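Local atomic coordinates of arginase (RocF) (Helicobacter pylori, PDB entry 4G3H), a protein that probably catalyses the hydrolysis of L-arginine to urea and L-ornithine with the help of two manganese ions. Residues A[89-94]-A[230-235]; A[114-119]-A[234-239]. All blocks are in the same frame, centred on the assembly; numbering follows the deposited sequence.

Overall arrangement
Contact 1 and contact 2 are both buried, and their centres lie about 9 Å apart. They share Asp234 and Leu235, and both reach the same pair of manganese ions. Contact 1 (89-94 with 230-235) sits almost at the centre of the chain. It packs a loop after strand 84-87 against one side of strand 228-234, with no hydrogen bond between the segments. Contact 2 (114-119 with 234-239) lies further out, where strands 110-115 and 228-234 end side by side. Its chemistry is mainly polar, with carboxylates, a histidine and backbone N-H groups gathered round the metals and Leu115 and Ile237 packing beside them. Ser232 O and Leu115 N probably form a hydrogen bond that joins the two contacts.

Contact 1: A[89-94]-A[230-235]; sequences SEHANM and YLSLDL. With MN (manganese (II) ion), chain E; MN (manganese (II) ion), chain F.
Metal binding dominates the Asp234 end of this contact. Asp234 extends from the end of strand 228-234 with CG anti to the backbone N (chi1 -177°). This turns OD2 toward both ions. OD2 bridges them, lying 2.3 Å from the manganese of chain F and 2.5 Å from that of chain E. Asp116, His118, Asp120 and Asp236 supply further ligands to the pair.

Side-chain packing makes up the rest. Tyr230, Ser232 and Asp234, every second residue of the strand, point to the face that meets 89-94. The ring of His91 lies beside the chain E ion. It crosses the Asp234 carboxylate obliquely, with the two planes 72° apart. Ser232 lies at the edge of this ring, and the ring of Tyr114 meets it with nearly parallel planes. Met94 bends at chi2 (-92°) and runs antiparallel to the Tyr230 side chain, its methyl reaching the ring. Its CE is 4.1 Å from Tyr230 CE2. The hydroxyl of Tyr230 is hydrogen-bonded to Glu278.

Backbone bonds shape the loop locally. Met94 N donates to His91 O at 2.8 Å, and Asn93 N to Glu90 O at 3.1 Å. The chain turns here into helix 94-104. A loop histidine set beside a metal-bridging aspartate at the C-terminal ends of parallel strands is characteristic of the binuclear manganese site of the arginase family.

Contact 2: A[114-119]-A[234-239]; sequences YLDAHA and DLDIMD. With MN (manganese (II) ion), chain F; MN (manganese (II) ion), chain E.
The carboxylates of Asp116 and Asp234 cross obliquely, with their planes 65° apart. Asp116 spans the metal pair; Asp234 bridges it through OD2 alone. Asp116 uses one oxygen for each ion: OD1 is 2.2 Å from the manganese of chain F, and OD2 is 2.1 Å from that of chain E. Its CG is anti to the backbone N (chi1 -162°), which swings the carboxylate back toward 234-239. Asp236 crosses Asp116 with planes 54° apart. Its OD2 binds the chain F ion at 2.1 Å. The other oxygen, OD1, accepts a fairly straight bond from Ala117 N at 3.0 Å, entering from above the carboxylate plane. His118 stands roughly at a right angle to Asp236 and binds the same ion through ND1 at 2.3 Å. Asp236 OD2 lies at the edge of the imidazole, in its plane. Glu250 accepts from the far nitrogen, NE2; together with the ND1-metal bond this holds the ring's rotation.

The ligands come from the ends of two adjacent parallel strands, as in the three-layer alpha/beta fold of arginases. Asp234 N donates to Leu115 O at 2.8 Å, nearly along the carbonyl axis, and pins the two ends together. Two Asx turns set the ligands: His118 N bonds to Asp116 OD1, and Asp236 N to Asp234 OD1. Ile237 is extended and its CD1 tip meets Leu115 CB at 3.7 Å. Leu259 and Leu262 of helix 256-269 also pack on Leu115.

Contact 1: A[89-94]-A[230-235]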
ATOM      1  N   SER A  89      -0.372   2.625  -7.839  1.00 15.94           N
ATOM      2  CA  SER A  89      -0.913   2.008  -8.938  1.00 15.30           C
ATOM      3  C   SER A  89      -1.105   0.536  -8.717  1.00 17.42           C
ATOM      4  O   SER A  89      -1.990   0.213  -8.645  1.00 18.38           O
ATOM      5  CB  SER A  89      -0.088   2.207 -10.189  1.00 19.41           C
ATOM      6  OG  SER A  89      -0.609   1.843 -11.291  1.00 19.88           O
ATOM      7  N   GLU A  90      -0.093  -0.180  -8.520  1.00 17.73           N
ATOM      8  CA  GLU A  90      -0.036  -1.534  -8.217  1.00 21.94           C
ATOM      9  C   GLU A  90       0.609  -1.889  -6.923  1.00 20.92           C
ATOM     10  O   GLU A  90       1.485  -1.321  -6.634  1.00 19.88           O
ATOM     11  CB  GLU A  90       0.429  -2.346  -9.422  1.00 39.81           C
ATOM     12  CG  GLU A  90       1.711  -2.134  -9.925  1.00 47.12           C
ATOM     13  CD  GLU A  90       1.994  -2.932 -11.186  1.00 54.92           C
ATOM     14  OE1 GLU A  90       1.474  -2.752 -12.252  1.00 56.34           O
ATOM     15  OE2 GLU A  90       2.830  -3.705 -11.127  1.00 56.10           O
ATOM     16  N   HIS A  91       0.023  -2.788  -6.141  1.00 20.19           N
ATOM     17  CA  HIS A  91       0.607  -3.082  -4.850  1.00 20.32           C
ATOM     18  C   HIS A  91       2.067  -3.494  -4.836  1.00 20.33           C
ATOM     19  O   HIS A  91       2.762  -3.247  -3.857  1.00 20.98           O
ATOM     20  CB  HIS A  91      -0.224  -4.122  -4.095  1.00 17.75           C
ATOM     21  CG  HIS A  91      -0.531  -3.718  -2.688  1.00 18.54           C
ATOM     22  ND1 HIS A  91       0.166  -2.723  -2.035  1.00 20.48           N
ATOM     23  CD2 HIS A  91      -1.463  -4.158  -1.815  1.00 16.59           C
ATOM     24  CE1 HIS A  91      -0.327  -2.567  -0.821  1.00 18.78           C
ATOM     25  NE2 HIS A  91      -1.318  -3.426  -0.662  1.00 19.80           N
ATOM     26  N   ALA A  92       2.549  -4.108  -5.907  1.00 21.37           N
ATOM     27  CA  ALA A  92       3.946  -4.524  -5.942  1.00 22.46           C
ATOM     28  C   ALA A  92       4.886  -3.341  -5.718  1.00 22.78           C
ATOM     29  O   ALA A  92       5.983  -3.520  -5.197  1.00 23.10           O
ATOM     30  CB  ALA A  92       4.266  -5.208  -7.273  1.00 19.84           C
ATOM     31  N   ASN A  93       4.454  -2.137  -6.098  1.00 21.76           N
ATOM     32  CA  ASN A  93       5.284  -0.939  -5.928  1.00 20.44           C
ATOM     33  C   ASN A  93       5.480  -0.556  -4.464  1.00 19.89           C
ATOM     34  O   ASN A  93       6.331   0.273  -4.137  1.00 19.13           O
ATOM     35  CB  ASN A  93       4.679   0.257  -6.672  1.00 18.56           C
ATOM     36  CG  ASN A  93       4.687   0.075  -8.176  1.00 19.12           C
ATOM     37  OD1 ASN A  93       5.596  -0.541  -8.730  1.00 18.70           O
ATOM     38  ND2 ASN A  93       3.681   0.630  -8.849  1.00 16.28           N
ATOM     39  N   MET A  94       4.684  -1.160  -3.588  1.00 18.88           N
ATOM     40  CA  MET A  94       4.768  -0.882  -2.162  1.00 20.65           C
ATOM     41  C   MET A  94       6.169  -1.189  -1.626  1.00 20.30           C
ATOM     42  O   MET A  94       6.636  -0.541  -0.697  1.00 18.71           O
ATOM     43  CB  MET A  94       3.710  -1.701  -1.409  1.00 21.74           C
ATOM     44  CG  MET A  94       3.670  -1.493   0.096  1.00 24.81           C
ATOM     45  SD  MET A  94       4.700  -2.675   1.014  1.00 30.05           S
ATOM     46  CE  MET A  94       4.430  -2.109   2.717  1.00 25.10           C
ATOM     47  N   TYR A 230       2.642   3.311   8.786  1.00 22.50           N
ATOM     48  CA  TYR A 230       2.448   3.396   7.343  1.00 21.52           C
ATOM     49  C   TYR A 230       1.152   2.639   7.026  1.00 20.04           C
ATOM     50  O   TYR A 230       1.010   1.469   7.395  1.00 18.33           O
ATOM     51  CB  TYR A 230       3.630   2.727   6.623  1.00 23.43           C
ATOM     52  CG  TYR A 230       3.551   2.732   5.108  1.00 23.54           C
ATOM     53  CD1 TYR A 230       4.086   3.784   4.358  1.00 24.88           C
ATOM     54  CD2 TYR A 230       2.941   1.677   4.421  1.00 24.07           C
ATOM     55  CE1 TYR A 230       4.015   3.784   2.953  1.00 25.08           C
ATOM     56  CE2 TYR A 230       2.861   1.668   3.024  1.00 25.57           C
ATOM     57  CZ  TYR A 230       3.398   2.722   2.297  1.00 26.76           C
ATOM     58  OH  TYR A 230       3.309   2.706   0.922  1.00 25.56           O
ATOM     59  N   LEU A 231       0.201   3.302   6.372  1.00 23.40           N
ATOM     60  CA  LEU A 231      -1.049   2.629   6.011  1.00 23.36           C
ATOM     61  C   LEU A 231      -1.092   2.333   4.512  1.00 22.96           C
ATOM     62  O   LEU A 231      -0.932   3.229   3.676  1.00 22.14           O
ATOM     63  CB  LEU A 231      -2.281   3.462   6.399  1.00 12.98           C
ATOM     64  CG  LEU A 231      -3.586   2.652   6.247  1.00 15.45           C
ATOM     65  CD1 LEU A 231      -4.599   3.081   7.296  1.00 12.79           C
ATOM     66  CD2 LEU A 231      -4.157   2.805   4.834  1.00 12.06           C
ATOM     67  N   SER A 232      -1.303   1.064   4.181  1.00 19.59           N
ATOM     68  CA  SER A 232      -1.373   0.650   2.789  1.00 20.26           C
ATOM     69  C   SER A 232      -2.745   0.047   2.520  1.00 18.85           C
ATOM     70  O   SER A 232      -3.102  -0.984   3.086  1.00 20.51           O
ATOM     71  CB  SER A 232      -0.277  -0.372   2.486  1.00 19.37           C
ATOM     72  OG  SER A 232      -0.174  -0.591   1.094  1.00 20.23           O
ATOM     73  N   LEU A 233      -3.506   0.697   1.647  1.00 15.31           N
ATOM     74  CA  LEU A 233      -4.853   0.249   1.320  1.00 16.34           C
ATOM     75  C   LEU A 233      -5.007  -0.269  -0.103  1.00 16.97           C
ATOM     76  O   LEU A 233      -4.786   0.467  -1.072  1.00 14.47           O
ATOM     77  CB  LEU A 233      -5.862   1.394   1.541  1.00 15.11           C
ATOM     78  CG  LEU A 233      -7.247   1.235   0.872  1.00 17.70           C
ATOM     79  CD1 LEU A 233      -7.947  -0.009   1.406  1.00 14.50           C
ATOM     80  CD2 LEU A 233      -8.101   2.465   1.113  1.00 14.14           C
ATOM     81  N   ASP A 234      -5.410  -1.534  -0.210  1.00 18.95           N
ATOM     82  CA  ASP A 234      -5.659  -2.188  -1.494  1.00 20.73           C
ATOM     83  C   ASP A 234      -7.185  -2.255  -1.608  1.00 20.08           C
ATOM     84  O   ASP A 234      -7.844  -2.881  -0.781  1.00 21.24           O
ATOM     85  CB  ASP A 234      -5.077  -3.606  -1.495  1.00 17.97           C
ATOM     86  CG  ASP A 234      -5.254  -4.315  -2.834  1.00 21.59           C
ATOM     87  OD1 ASP A 234      -6.254  -4.057  -3.553  1.00 22.19           O
ATOM     88  OD2 ASP A 234      -4.388  -5.147  -3.163  1.00 20.95           O
ATOM     89  N   LEU A 235      -7.743  -1.628  -2.635  1.00 19.68           N
ATOM     90  CA  LEU A 235      -9.186  -1.591  -2.808  1.00 22.14           C
ATOM     91  C   LEU A 235      -9.883  -2.952  -2.909  1.00 22.45           C
ATOM     92  O   LEU A 235     -11.093  -3.048  -2.701  1.00 20.70           O
ATOM     93  CB  LEU A 235      -9.535  -0.727  -4.026  1.00 23.93           C
ATOM     94  CG  LEU A 235      -9.122   0.753  -3.920  1.00 25.47           C
ATOM     95  CD1 LEU A 235      -9.255   1.425  -5.279  1.00 24.34           C
ATOM     96  CD2 LEU A 235      -9.979   1.467  -2.874  1.00 23.28           C
TER
HETATM   97 MN    MN E 500      -2.265  -6.216  -2.463  1.00 32.17          MN
HETATM   98 MN    MN F 501      -4.868  -7.424  -3.035  1.00 28.33          MN

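Contact 2: A[114-119]-A[234-239]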
ATOM      1  N   TYR A 114      -2.131  -2.827   6.890  1.00 16.40           N
ATOM      2  CA  TYR A 114      -2.274  -3.353   5.535  1.00 17.22           C
ATOM      3  C   TYR A 114      -3.699  -3.837   5.267  1.00 17.19           C
ATOM      4  O   TYR A 114      -4.088  -4.909   5.727  1.00 16.89           O
ATOM      5  CB  TYR A 114      -1.289  -4.522   5.360  1.00 15.62           C
ATOM      6  CG  TYR A 114      -0.806  -4.771   3.949  1.00 16.47           C
ATOM      7  CD1 TYR A 114       0.208  -3.990   3.394  1.00 15.27           C
ATOM      8  CD2 TYR A 114      -1.335  -5.804   3.181  1.00 16.44           C
ATOM      9  CE1 TYR A 114       0.689  -4.231   2.119  1.00 18.15           C
ATOM     10  CE2 TYR A 114      -0.857  -6.058   1.886  1.00 19.70           C
ATOM     11  CZ  TYR A 114       0.161  -5.264   1.366  1.00 18.60           C
ATOM     12  OH  TYR A 114       0.665  -5.504   0.109  1.00 17.49           O
ATOM     13  N   LEU A 115      -4.471  -3.048   4.525  1.00 20.74           N
ATOM     14  CA  LEU A 115      -5.853  -3.401   4.200  1.00 19.96           C
ATOM     15  C   LEU A 115      -5.828  -4.039   2.828  1.00 21.25           C
ATOM     16  O   LEU A 115      -5.535  -3.373   1.834  1.00 19.32           O
ATOM     17  CB  LEU A 115      -6.734  -2.150   4.206  1.00 13.55           C
ATOM     18  CG  LEU A 115      -6.975  -1.552   5.597  1.00 12.59           C
ATOM     19  CD1 LEU A 115      -5.667  -1.001   6.155  1.00 11.74           C
ATOM     20  CD2 LEU A 115      -8.031  -0.441   5.500  1.00 13.73           C
ATOM     21  N   ASP A 116      -6.165  -5.325   2.769  1.00 22.12           N
ATOM     22  CA  ASP A 116      -6.052  -6.049   1.510  1.00 22.21           C
ATOM     23  C   ASP A 116      -6.778  -7.393   1.587  1.00 23.74           C
ATOM     24  O   ASP A 116      -6.961  -7.952   2.671  1.00 23.01           O
ATOM     25  CB  ASP A 116      -4.557  -6.294   1.276  1.00 17.39           C
ATOM     26  CG  ASP A 116      -4.212  -6.644  -0.149  1.00 17.79           C
ATOM     27  OD1 ASP A 116      -4.916  -7.444  -0.793  1.00 22.18           O
ATOM     28  OD2 ASP A 116      -3.191  -6.123  -0.621  1.00 18.26           O
ATOM     29  N   ALA A 117      -7.191  -7.907   0.435  1.00 21.25           N
ATOM     30  CA  ALA A 117      -7.847  -9.203   0.392  1.00 22.88           C
ATOM     31  C   ALA A 117      -6.739 -10.255   0.418  1.00 23.77           C
ATOM     32  O   ALA A 117      -6.990 -11.422   0.720  1.00 24.48           O
ATOM     33  CB  ALA A 117      -8.670  -9.342  -0.889  1.00 23.89           C
ATOM     34  N   HIS A 118      -5.514  -9.822   0.108  1.00 20.68           N
ATOM     35  CA  HIS A 118      -4.349 -10.713   0.061  1.00 21.35           C
ATOM     36  C   HIS A 118      -3.251 -10.368   1.068  1.00 19.44           C
ATOM     37  O   HIS A 118      -3.155  -9.237   1.538  1.00 17.74           O
ATOM     38  CB  HIS A 118      -3.734 -10.701  -1.346  1.00 25.15           C
ATOM     39  CG  HIS A 118      -4.740 -10.813  -2.449  1.00 26.00           C
ATOM     40  ND1 HIS A 118      -5.307  -9.711  -3.049  1.00 25.79           N
ATOM     41  CD2 HIS A 118      -5.312 -11.894  -3.029  1.00 27.12           C
ATOM     42  CE1 HIS A 118      -6.188 -10.107  -3.951  1.00 25.04           C
ATOM     43  NE2 HIS A 118      -6.211 -11.428  -3.958  1.00 28.31           N
ATOM     44  N   ALA A 119      -2.411 -11.351   1.374  1.00 20.18           N
ATOM     45  CA  ALA A 119      -1.305 -11.171   2.307  1.00 20.96           C
ATOM     46  C   ALA A 119      -0.075 -10.615   1.582  1.00 21.56           C
ATOM     47  O   ALA A 119       0.793  -9.994   2.197  1.00 21.29           O
ATOM     48  CB  ALA A 119      -0.964 -12.505   2.975  1.00 22.52           C
ATOM     49  N   ASP A 234      -5.410  -1.534  -0.210  1.00 18.95           N
ATOM     50  CA  ASP A 234      -5.659  -2.188  -1.494  1.00 20.73           C
ATOM     51  C   ASP A 234      -7.185  -2.255  -1.608  1.00 20.08           C
ATOM     52  O   ASP A 234      -7.844  -2.881  -0.781  1.00 21.24           O
ATOM     53  CB  ASP A 234      -5.077  -3.606  -1.495  1.00 17.97           C
ATOM     54  CG  ASP A 234      -5.254  -4.315  -2.834  1.00 21.59           C
ATOM     55  OD1 ASP A 234      -6.254  -4.057  -3.553  1.00 22.19           O
ATOM     56  OD2 ASP A 234      -4.388  -5.147  -3.163  1.00 20.95           O
ATOM     57  N   LEU A 235      -7.743  -1.628  -2.635  1.00 19.68           N
ATOM     58  CA  LEU A 235      -9.186  -1.591  -2.808  1.00 22.14           C
ATOM     59  C   LEU A 235      -9.883  -2.952  -2.909  1.00 22.45           C
ATOM     60  O   LEU A 235     -11.093  -3.048  -2.701  1.00 20.70           O
ATOM     61  CB  LEU A 235      -9.535  -0.727  -4.026  1.00 23.93           C
ATOM     62  CG  LEU A 235      -9.122   0.753  -3.920  1.00 25.47           C
ATOM     63  CD1 LEU A 235      -9.255   1.425  -5.279  1.00 24.34           C
ATOM     64  CD2 LEU A 235      -9.979   1.467  -2.874  1.00 23.28           C
ATOM     65  N   ASP A 236      -9.139  -4.008  -3.218  1.00 22.04           N
ATOM     66  CA  ASP A 236      -9.785  -5.308  -3.318  1.00 22.72           C
ATOM     67  C   ASP A 236     -10.184  -5.860  -1.948  1.00 23.08           C
ATOM     68  O   ASP A 236     -10.649  -6.996  -1.842  1.00 21.36           O
ATOM     69  CB  ASP A 236      -8.909  -6.320  -4.078  1.00 23.13           C
ATOM     70  CG  ASP A 236      -7.606  -6.638  -3.369  1.00 24.36           C
ATOM     71  OD1 ASP A 236      -7.503  -6.447  -2.139  1.00 27.49           O
ATOM     72  OD2 ASP A 236      -6.680  -7.106  -4.057  1.00 25.51           O
ATOM     73  N   ILE A 237     -10.005  -5.058  -0.896  1.00 24.32           N
ATOM     74  CA  ILE A 237     -10.409  -5.505   0.428  1.00 21.77           C
ATOM     75  C   ILE A 237     -11.934  -5.484   0.407  1.00 24.12           C
ATOM     76  O   ILE A 237     -12.597  -6.217   1.147  1.00 24.08           O
ATOM     77  CB  ILE A 237      -9.877  -4.580   1.547  1.00 16.73           C
ATOM     78  CG1 ILE A 237     -10.338  -5.108   2.913  1.00 16.77           C
ATOM     79  CG2 ILE A 237     -10.347  -3.161   1.327  1.00 14.99           C
ATOM     80  CD1 ILE A 237      -9.740  -4.379   4.112  1.00 13.21           C
ATOM     81  N   MET A 238     -12.492  -4.639  -0.454  1.00 16.91           N
ATOM     82  CA  MET A 238     -13.942  -4.562  -0.592  1.00 19.87           C
ATOM     83  C   MET A 238     -14.410  -5.798  -1.357  1.00 19.68           C
ATOM     84  O   MET A 238     -13.686  -6.320  -2.204  1.00 18.07           O
ATOM     85  CB  MET A 238     -14.358  -3.303  -1.357  1.00 23.61           C
ATOM     86  CG  MET A 238     -14.245  -2.017  -0.557  1.00 25.40           C
ATOM     87  SD  MET A 238     -14.882  -0.597  -1.468  1.00 27.28           S
ATOM     88  CE  MET A 238     -13.447  -0.191  -2.451  1.00 24.87           C
ATOM     89  N   ASP A 239     -15.615  -6.267  -1.052  1.00 20.07           N
ATOM     90  CA  ASP A 239     -16.158  -7.446  -1.709  1.00 21.34           C
ATOM     91  C   ASP A 239     -16.042  -7.392  -3.235  1.00 21.44           C
ATOM     92  O   ASP A 239     -16.392  -6.392  -3.857  1.00 20.37           O
ATOM     93  CB  ASP A 239     -17.624  -7.627  -1.334  1.00 33.65           C
ATOM     94  CG  ASP A 239     -18.181  -8.947  -1.817  1.00 37.65           C
ATOM     95  OD1 ASP A 239     -17.883  -9.979  -1.181  1.00 40.68           O
ATOM     96  OD2 ASP A 239     -18.898  -8.952  -2.840  1.00 39.58           O
TER
HETATM   97 MN    MN F 501      -4.868  -7.424  -3.035  1.00 28.33          MN
HETATM   98 MN    MN E 500      -2.265  -6.216  -2.463  1.00 32.17          MN